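PDB 6TQD: intimin from Escherichia coli O127:H6 str. E2348/69, which acts as an outer-membrane adhesin in attaching-and-effacing host-cell adhesion, its D00-D0 passenger segment probably holding the adhesive tip away from the bacterial surface. Local coordinates for residues Q22-I27 / I37-S42; S30-D35 / N87-N92; T120-K123 / A129-Y132. All coordinates share one frame; numbering follows the deposited sequence. Where two conformers were deposited one is given.

Contact 1. Residues Q22-I27 / I37-S42; sequences QKIQLI and IVWDDS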
loop_
_atom_site.group_PDB
_atom_site.type_symbol
_atom_site.label_atom_id
_atom_site.label_comp_id
_atom_site.label_asym_id
_atom_site.label_seq_id
_atom_site.Cartn_x
_atom_site.Cartn_y
_atom_site.Cartn_z
ATOM N N GLN A 22 -2.689 0.093 15.195
ATOM C CA GLN A 22 -3.296 -1.166 14.786
ATOM C C GLN A 22 -3.118 -2.194 15.896
ATOM O O GLN A 22 -1.986 -2.544 16.249
ATOM C CB GLN A 22 -2.642 -1.674 13.502
ATOM C CG GLN A 22 -2.835 -0.744 12.319
ATOM C CD GLN A 22 -4.270 -0.726 11.829
ATOM O OE1 GLN A 22 -5.005 -1.696 12.001
ATOM N NE2 GLN A 22 -4.675 0.379 11.217
ATOM N N LYS A 23 -4.234 -2.689 16.423
ATOM C CA LYS A 23 -4.184 -3.730 17.438
ATOM C C LYS A 23 -3.661 -5.024 16.824
ATOM O O LYS A 23 -3.989 -5.362 15.687
ATOM C CB LYS A 23 -5.580 -3.967 18.007
ATOM C CG LYS A 23 -5.654 -5.018 19.099
ATOM C CD LYS A 23 -7.100 -5.352 19.450
ATOM C CE LYS A 23 -7.194 -6.540 20.401
ATOM N NZ LYS A 23 -6.728 -7.814 19.776
ATOM N N ILE A 24 -2.851 -5.743 17.594
ATOM C CA ILE A 24 -2.262 -7.014 17.198
ATOM C C ILE A 24 -2.959 -8.127 17.958
ATOM O O ILE A 24 -3.086 -8.059 19.184
ATOM C CB ILE A 24 -0.758 -7.020 17.527
ATOM C CG1 ILE A 24 -0.018 -5.935 16.736
ATOM C CG2 ILE A 24 -0.177 -8.388 17.240
ATOM C CD1 ILE A 24 1.334 -5.561 17.292
ATOM N N GLN A 25 -3.413 -9.150 17.243
ATOM C CA GLN A 25 -4.032 -10.319 17.855
ATOM C C GLN A 25 -2.999 -11.430 17.995
ATOM O O GLN A 25 -2.434 -11.893 16.992
ATOM C CB GLN A 25 -5.248 -10.799 17.070
ATOM C CG GLN A 25 -5.977 -11.939 17.757
ATOM C CD GLN A 25 -7.177 -12.438 16.980
ATOM O OE1 GLN A 25 -7.458 -11.970 15.878
ATOM N NE2 GLN A 25 -7.899 -13.390 17.558
ATOM N N LEU A 26 -2.744 -11.834 19.240
ATOM C CA LEU A 26 -1.864 -12.946 19.567
ATOM C C LEU A 26 -2.698 -14.077 20.148
ATOM O O LEU A 26 -3.645 -13.838 20.914
ATOM C CB LEU A 26 -0.837 -12.512 20.619
ATOM C CG LEU A 26 0.046 -11.301 20.290
ATOM C CD1 LEU A 26 0.995 -11.019 21.460
ATOM C CD2 LEU A 26 0.811 -11.501 19.009
ATOM N N ILE A 27 -2.344 -15.316 19.807
ATOM C CA ILE A 27 -3.007 -16.498 20.359
ATOM C C ILE A 27 -1.937 -17.330 21.059
ATOM O O ILE A 27 -1.095 -17.954 20.401
ATOM C CB ILE A 27 -3.739 -17.310 19.284
ATOM C CG1 ILE A 27 -4.831 -16.457 18.626
ATOM C CG2 ILE A 27 -4.360 -18.558 19.892
ATOM C CD1 ILE A 27 -5.554 -17.136 17.480
ATOM N N ILE A 37 5.634 -11.079 26.243
ATOM C CA ILE A 37 5.966 -11.144 24.830
ATOM C C ILE A 37 7.146 -10.204 24.604
ATOM O O ILE A 37 7.125 -9.060 25.081
ATOM C CB ILE A 37 4.786 -10.686 23.946
ATOM C CG1 ILE A 37 3.475 -11.381 24.323
ATOM C CG2 ILE A 37 5.118 -10.909 22.496
ATOM C CD1 ILE A 37 3.462 -12.883 24.105
ATOM N N VAL A 38 8.142 -10.669 23.859
ATOM C CA VAL A 38 9.330 -9.887 23.526
ATOM C C VAL A 38 9.400 -9.703 22.012
ATOM O O VAL A 38 9.330 -10.682 21.253
ATOM C CB VAL A 38 10.609 -10.562 24.055
ATOM C CG1 VAL A 38 11.835 -9.830 23.568
ATOM C CG2 VAL A 38 10.592 -10.619 25.583
ATOM N N TRP A 39 9.545 -8.450 21.574
ATOM C CA TRP A 39 9.441 -8.091 20.166
ATOM C C TRP A 39 10.764 -7.599 19.597
ATOM O O TRP A 39 11.520 -6.898 20.272
ATOM C CB TRP A 39 8.441 -6.939 19.959
ATOM C CG TRP A 39 7.039 -7.282 20.210
ATOM C CD1 TRP A 39 6.384 -7.187 21.399
ATOM C CD2 TRP A 39 6.086 -7.773 19.262
ATOM N NE1 TRP A 39 5.078 -7.585 21.256
ATOM C CE2 TRP A 39 4.863 -7.946 19.953
ATOM C CE3 TRP A 39 6.140 -8.056 17.892
ATOM C CZ2 TRP A 39 3.716 -8.400 19.327
ATOM C CZ3 TRP A 39 4.983 -8.520 17.264
ATOM C CH2 TRP A 39 3.800 -8.689 17.984
ATOM N N ASP A 40 11.019 -7.949 18.348
ATOM C CA ASP A 40 12.006 -7.284 17.491
ATOM C C ASP A 40 11.209 -6.496 16.457
ATOM O O ASP A 40 10.658 -7.074 15.518
ATOM C CB ASP A 40 12.949 -8.274 16.819
ATOM C CG ASP A 40 13.894 -7.604 15.806
ATOM O OD1 ASP A 40 13.739 -6.401 15.515
ATOM O OD2 ASP A 40 14.809 -8.290 15.295
ATOM N N ASP A 41 11.068 -5.195 16.682
ATOM C CA ASP A 41 10.365 -4.304 15.768
ATOM C C ASP A 41 11.323 -3.357 15.045
ATOM O O ASP A 41 10.918 -2.277 14.607
ATOM C CB ASP A 41 9.257 -3.540 16.484
ATOM C CG ASP A 41 9.771 -2.611 17.549
ATOM O OD1 ASP A 41 11.006 -2.543 17.746
ATOM O OD2 ASP A 41 8.942 -1.938 18.217
ATOM N N SER A 42 12.590 -3.754 14.905
ATOM C CA SER A 42 13.592 -2.851 14.343
ATOM C C SER A 42 13.238 -2.407 12.929
ATOM O O SER A 42 13.599 -1.297 12.524
ATOM C CB SER A 42 14.963 -3.520 14.359
ATOM O OG SER A 42 14.950 -4.698 13.581
#
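The interior of the N-terminal beta sandwich is bridged here: strand 21-30 belongs to one sheet, strand 34-40 to the other, and side chains from both meet between them. Ile24, Leu26, Ile37 and Trp39 carry the whole contact, each with its CB directed at the opposing segment. The backbones stay well apart, with CA of Leu26 and CA of Ile37, the closest such pair, 9.6 Å from each other.

Trp39 reaches across with the far corner of its six-membered ring. Its CH2 comes to 4.0 Å from CD1 of Ile24, and the other branch of that isoleucine is hardly farther, CG2 lying 4.1 Å from the same CH2. With chi1 of Ile24 at -63°, CG1 lies beside the backbone N and CG2 anti to it, and the ends of both branches present themselves side by side to that ring corner. Leu26 brings CD2 to the same place, 4.2 Å from CH2 of Trp39; both aliphatic residues approach the indole obliquely. The other methyl of Leu26 serves Ile37, with which it meets tip to tip: CD1 of Leu26 is 3.8 Å from CG1 of Ile37 and 4.1 Å from its CD1.

Neighbouring strands fill in the surroundings. Ile51 touches both Ile24 and Trp39, Tyr62 meets the indole ring to ring, and Ala81 packs on Ile37 and Trp39.

Everything that touches between these two segments is hydrocarbon or aromatic carbon at ordinary van der Waals spacing. Cohesion between the sheets at this point therefore comes from dispersion and the exclusion of water, with shape rather than polar pairing setting the fit.

Contact 2. Residues S30-D35 / N87-N92; sequences SKYGLD and NGNSSN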
loop_
_atom_site.group_PDB
_atom_site.type_symbol
_atom_site.label_atom_id
_atom_site.label_comp_id
_atom_site.label_asym_id
_atom_site.label_seq_id
_atom_site.Cartn_x
_atom_site.Cartn_y
_atom_site.Cartn_z
ATOM N N SER A 30 -0.239 -21.784 26.925
ATOM C CA SER A 30 0.866 -21.909 27.872
ATOM C C SER A 30 0.457 -22.815 29.024
ATOM O O SER A 30 -0.476 -22.499 29.764
ATOM C CB SER A 30 1.259 -20.543 28.418
ATOM O OG SER A 30 2.236 -20.655 29.433
ATOM N N LYS A 31 1.159 -23.937 29.168
ATOM C CA LYS A 31 0.899 -24.836 30.294
ATOM C C LYS A 31 1.214 -24.173 31.630
ATOM O O LYS A 31 0.501 -24.393 32.622
ATOM C CB LYS A 31 1.705 -26.122 30.118
ATOM C CG LYS A 31 1.531 -27.139 31.242
ATOM C CD LYS A 31 2.369 -28.388 30.980
ATOM C CE LYS A 31 2.309 -29.358 32.157
ATOM N NZ LYS A 31 3.212 -30.530 31.962
ATOM N N TYR A 32 2.300 -23.399 31.699
ATOM C CA TYR A 32 2.781 -22.847 32.959
ATOM C C TYR A 32 2.386 -21.392 33.187
ATOM O O TYR A 32 2.626 -20.868 34.282
ATOM C CB TYR A 32 4.307 -22.995 33.068
ATOM C CG TYR A 32 4.756 -24.424 32.966
ATOM C CD1 TYR A 32 4.280 -25.384 33.862
ATOM C CD2 TYR A 32 5.667 -24.827 32.005
ATOM C CE1 TYR A 32 4.675 -26.697 33.765
ATOM C CE2 TYR A 32 6.075 -26.147 31.904
ATOM C CZ TYR A 32 5.578 -27.078 32.798
ATOM O OH TYR A 32 5.982 -28.397 32.709
ATOM N N GLY A 33 1.762 -20.738 32.216
ATOM C CA GLY A 33 1.339 -19.369 32.371
ATOM C C GLY A 33 2.212 -18.390 31.607
ATOM O O GLY A 33 3.435 -18.388 31.748
ATOM N N LEU A 34 1.580 -17.534 30.815
ATOM C CA LEU A 34 2.319 -16.546 30.048
ATOM C C LEU A 34 2.938 -15.514 30.978
ATOM O O LEU A 34 2.290 -15.024 31.911
ATOM C CB LEU A 34 1.382 -15.848 29.062
ATOM C CG LEU A 34 1.973 -14.724 28.202
ATOM C CD1 LEU A 34 2.989 -15.257 27.206
ATOM C CD2 LEU A 34 0.871 -13.941 27.481
ATOM N N ASP A 35 4.213 -15.203 30.740
ATOM C CA ASP A 35 4.890 -14.128 31.450
ATOM C C ASP A 35 4.955 -12.844 30.634
ATOM O O ASP A 35 4.654 -11.762 31.154
ATOM C CB ASP A 35 6.300 -14.580 31.867
ATOM C CG ASP A 35 7.043 -13.516 32.660
ATOM O OD1 ASP A 35 6.737 -13.352 33.853
ATOM O OD2 ASP A 35 7.912 -12.833 32.070
ATOM N N ASN A 87 8.189 -20.042 33.669
ATOM C CA ASN A 87 9.359 -20.875 33.920
ATOM C C ASN A 87 10.547 -20.487 33.050
ATOM O O ASN A 87 11.609 -21.104 33.164
ATOM C CB ASN A 87 9.031 -22.342 33.648
ATOM C CG ASN A 87 8.080 -22.938 34.677
ATOM O OD1 ASN A 87 7.544 -22.228 35.530
ATOM N ND2 ASN A 87 7.887 -24.246 34.611
ATOM N N GLY A 88 10.385 -19.507 32.169
ATOM C CA GLY A 88 11.471 -19.088 31.307
ATOM C C GLY A 88 11.539 -19.777 29.966
ATOM O O GLY A 88 12.465 -19.488 29.202
ATOM N N ASN A 89 10.629 -20.705 29.672
ATOM C CA ASN A 89 10.559 -21.279 28.336
ATOM C C ASN A 89 10.029 -20.225 27.381
ATOM O O ASN A 89 9.319 -19.302 27.773
ATOM C CB ASN A 89 9.571 -22.442 28.286
ATOM C CG ASN A 89 9.978 -23.591 29.178
ATOM O OD1 ASN A 89 11.075 -24.167 29.055
ATOM N ND2 ASN A 89 9.090 -23.938 30.093
ATOM N N SER A 90 10.388 -20.364 26.112
ATOM C CA SER A 90 9.865 -19.473 25.093
ATOM C C SER A 90 9.163 -20.265 24.000
ATOM O O SER A 90 9.269 -21.493 23.907
ATOM C CB SER A 90 10.959 -18.572 24.537
ATOM O OG SER A 90 11.957 -19.316 23.896
ATOM N N SER A 91 8.402 -19.534 23.188
ATOM C CA SER A 91 7.754 -20.049 21.996
ATOM C C SER A 91 8.687 -19.920 20.795
ATOM O O SER A 91 9.829 -19.482 20.902
ATOM C CB SER A 91 6.483 -19.247 21.715
ATOM O OG SER A 91 6.808 -17.914 21.334
ATOM N N ASN A 92 8.179 -20.283 19.618
ATOM C CA ASN A 92 8.848 -19.872 18.396
ATOM C C ASN A 92 8.881 -18.345 18.329
ATOM O O ASN A 92 8.075 -17.644 18.953
ATOM C CB ASN A 92 8.048 -20.357 17.187
ATOM C CG ASN A 92 8.085 -21.857 16.999
ATOM O OD1 ASN A 92 9.070 -22.515 17.319
ATOM N ND2 ASN A 92 7.002 -22.411 16.464
#
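Tyr32 and Asn87 cross at about a right angle, yet their flat groups lie nearly parallel: the phenol ring and the carboxamide planes differ by 20°. The amide nitrogen does the touching. ND2 of Asn87 sits over one face of the ring, 3.4 Å above its plane and displaced toward the rim, where it is 3.5 Å from CD2 of Tyr32. Because the two planes are close to parallel, the carboxamide overlaps the ring as an offset, stack-like layer, and the N-H bonds, lying in the amide plane, are not aimed squarely into the pi cloud. On the opposite face Lys31 lays its chain, with CG 4.0 Å above the plane, so the ring is sandwiched between an amide and an aliphatic chain.

Asn89 adds a lesser touch from an oblique direction. Its ND2 is 4.0 Å from CD2 of Tyr32, and its amide plane is turned 33° from the ring. Both asparagines carry CG beside their own backbone N, and both amide nitrogens end near CD2.

The contact joins two turns at one end of the sandwich, on its surface: 30-35 carries the chain from one sheet to the other, and 87-92 includes the hairpin turn between antiparallel strands 76-85 and 90-101. Asp85 accepts from the backbone N of both Asn87 and Asn89, and the backbone of Gly33 pairs with Arg86, while Ile5 touches Tyr32 and Asn89 just ahead of strand 6-9.

Contact 3. Residues T120-K123 / A129-Y132; sequences TSAK and AITY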
loop_
_atom_site.group_PDB
_atom_site.type_symbol
_atom_site.label_atom_id
_atom_site.label_comp_id
_atom_site.label_asym_id
_atom_site.label_seq_id
_atom_site.Cartn_x
_atom_site.Cartn_y
_atom_site.Cartn_z
ATOM N N THR A 120 6.571 14.990 -18.725
ATOM C CA THR A 120 5.840 16.090 -18.107
ATOM C C THR A 120 5.301 17.067 -19.138
ATOM O O THR A 120 4.440 17.894 -18.808
ATOM C CB THR A 120 6.745 16.848 -17.129
ATOM O OG1 THR A 120 7.863 17.401 -17.831
ATOM C CG2 THR A 120 7.236 15.918 -16.026
ATOM N N SER A 121 5.793 16.996 -20.366
ATOM C CA SER A 121 5.368 17.904 -21.421
ATOM C C SER A 121 5.529 17.200 -22.761
ATOM O O SER A 121 6.286 16.231 -22.893
ATOM C CB SER A 121 6.147 19.224 -21.378
ATOM O OG SER A 121 7.518 19.028 -21.668
ATOM N N ALA A 122 4.778 17.683 -23.745
ATOM C CA ALA A 122 4.837 17.137 -25.094
ATOM C C ALA A 122 4.388 18.218 -26.065
ATOM O O ALA A 122 3.725 19.185 -25.682
ATOM C CB ALA A 122 3.962 15.888 -25.232
ATOM N N LYS A 123 4.759 18.049 -27.332
ATOM C CA LYS A 123 4.362 19.020 -28.335
ATOM C C LYS A 123 2.868 18.917 -28.617
ATOM O O LYS A 123 2.290 17.822 -28.652
ATOM C CB LYS A 123 5.155 18.818 -29.627
ATOM C CG LYS A 123 4.908 19.928 -30.642
ATOM C CD LYS A 123 5.739 19.774 -31.911
ATOM C CE LYS A 123 5.441 20.913 -32.875
ATOM N NZ LYS A 123 5.928 20.642 -34.256
ATOM N N ALA A 129 3.054 11.469 -28.128
ATOM C CA ALA A 129 2.284 10.742 -27.132
ATOM C C ALA A 129 2.934 10.859 -25.766
ATOM O O ALA A 129 4.158 10.753 -25.627
ATOM C CB ALA A 129 2.191 9.265 -27.518
ATOM N N ILE A 130 2.096 11.079 -24.755
ATOM C CA ILE A 130 2.459 10.895 -23.351
ATOM C C ILE A 130 1.838 9.580 -22.906
ATOM O O ILE A 130 0.623 9.386 -23.031
ATOM C CB ILE A 130 1.961 12.064 -22.493
ATOM C CG1 ILE A 130 2.621 13.376 -22.944
ATOM C CG2 ILE A 130 2.230 11.790 -21.016
ATOM C CD1 ILE A 130 2.149 14.597 -22.177
ATOM N N THR A 131 2.661 8.668 -22.392
ATOM C CA THR A 131 2.197 7.338 -22.017
ATOM C C THR A 131 2.051 7.261 -20.506
ATOM O O THR A 131 2.996 7.564 -19.765
ATOM C CB THR A 131 3.149 6.254 -22.507
ATOM O OG1 THR A 131 3.258 6.348 -23.937
ATOM C CG2 THR A 131 2.636 4.882 -22.129
ATOM N N TYR A 132 0.879 6.833 -20.062
ATOM C CA TYR A 132 0.550 6.723 -18.645
ATOM C C TYR A 132 0.541 5.262 -18.230
ATOM O O TYR A 132 0.125 4.390 -18.991
ATOM C CB TYR A 132 -0.826 7.318 -18.364
ATOM C CG TYR A 132 -0.901 8.822 -18.446
ATOM C CD1 TYR A 132 -0.933 9.481 -19.672
ATOM C CD2 TYR A 132 -0.963 9.589 -17.294
ATOM C CE1 TYR A 132 -1.009 10.866 -19.735
ATOM C CE2 TYR A 132 -1.040 10.968 -17.349
ATOM C CZ TYR A 132 -1.068 11.603 -18.574
ATOM O OH TYR A 132 -1.146 12.980 -18.651
#
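Ala122 and Ile130 make the close part of this contact, a single apolar touch between two short pieces of the bacterial Ig-like domain. Both residues are buried and each directs its CB at the other segment. The alanine methyl comes against the long branch of the isoleucine: CB of Ala122 is 3.7 Å from CG1 of Ile130 and 3.8 Å from CD1, so it lies alongside the last bond of that branch and not just against its end. Ile130 places this branch with CG1 beside its backbone N (chi1 -62°) and then runs extended to CD1, chi2 being 178°. The terminal methyl also skirts the neighbouring backbone, CD1 of Ile130 standing 4.3 Å from the carbonyl C of Ser121. The main chains come to 6.9 Å between CA of Ala122 and CA of Ile130, consistent with so small a side chain lying between them.

Away from this pair the contact thins quickly. Thr120, Ser121 and Ala129 direct their CB atoms away from the opposing segment; Thr120 is exposed to solvent, and Ser121 and Ala129 partly so. The inward touch of side chains is thus limited to Ala122 and Ile130, while the other three sit on the more open side.

The two strands belong to different sheets. Strand 121-123 is an outermost strand, and Ala122 holds to strand 197-205 through backbone bonds with Ile203 and Val205. Strand 130-138 is in the facing sheet, where Ile130 bonds through its backbone to Leu176 of strand 171-177, while its side chain also packs on Ala117 of strand 111-117 and Val202 of strand 197-205.

From the N terminus, strand 21-30 turns back into strand 34-40, and contact 1 closes that excursion by joining 22-27 to 37-42 across the first sandwich. Contact 2 starts inside it: 30-35 spans the turn between those strands, and its partner 87-92 comes much later, so the two contacts cross along the chain. Contact 1 joins the two sheets through the interior, contact 2 joins two turns at the end of the same sandwich; their centres are about 16 Å apart. Contact 3 follows in series, closing a short loop between 120-123 and 129-132 in the second domain. Its centre lies about 47 Å from that of contact 1 and 62 Å from that of contact 2, as befits an extended two-domain chain.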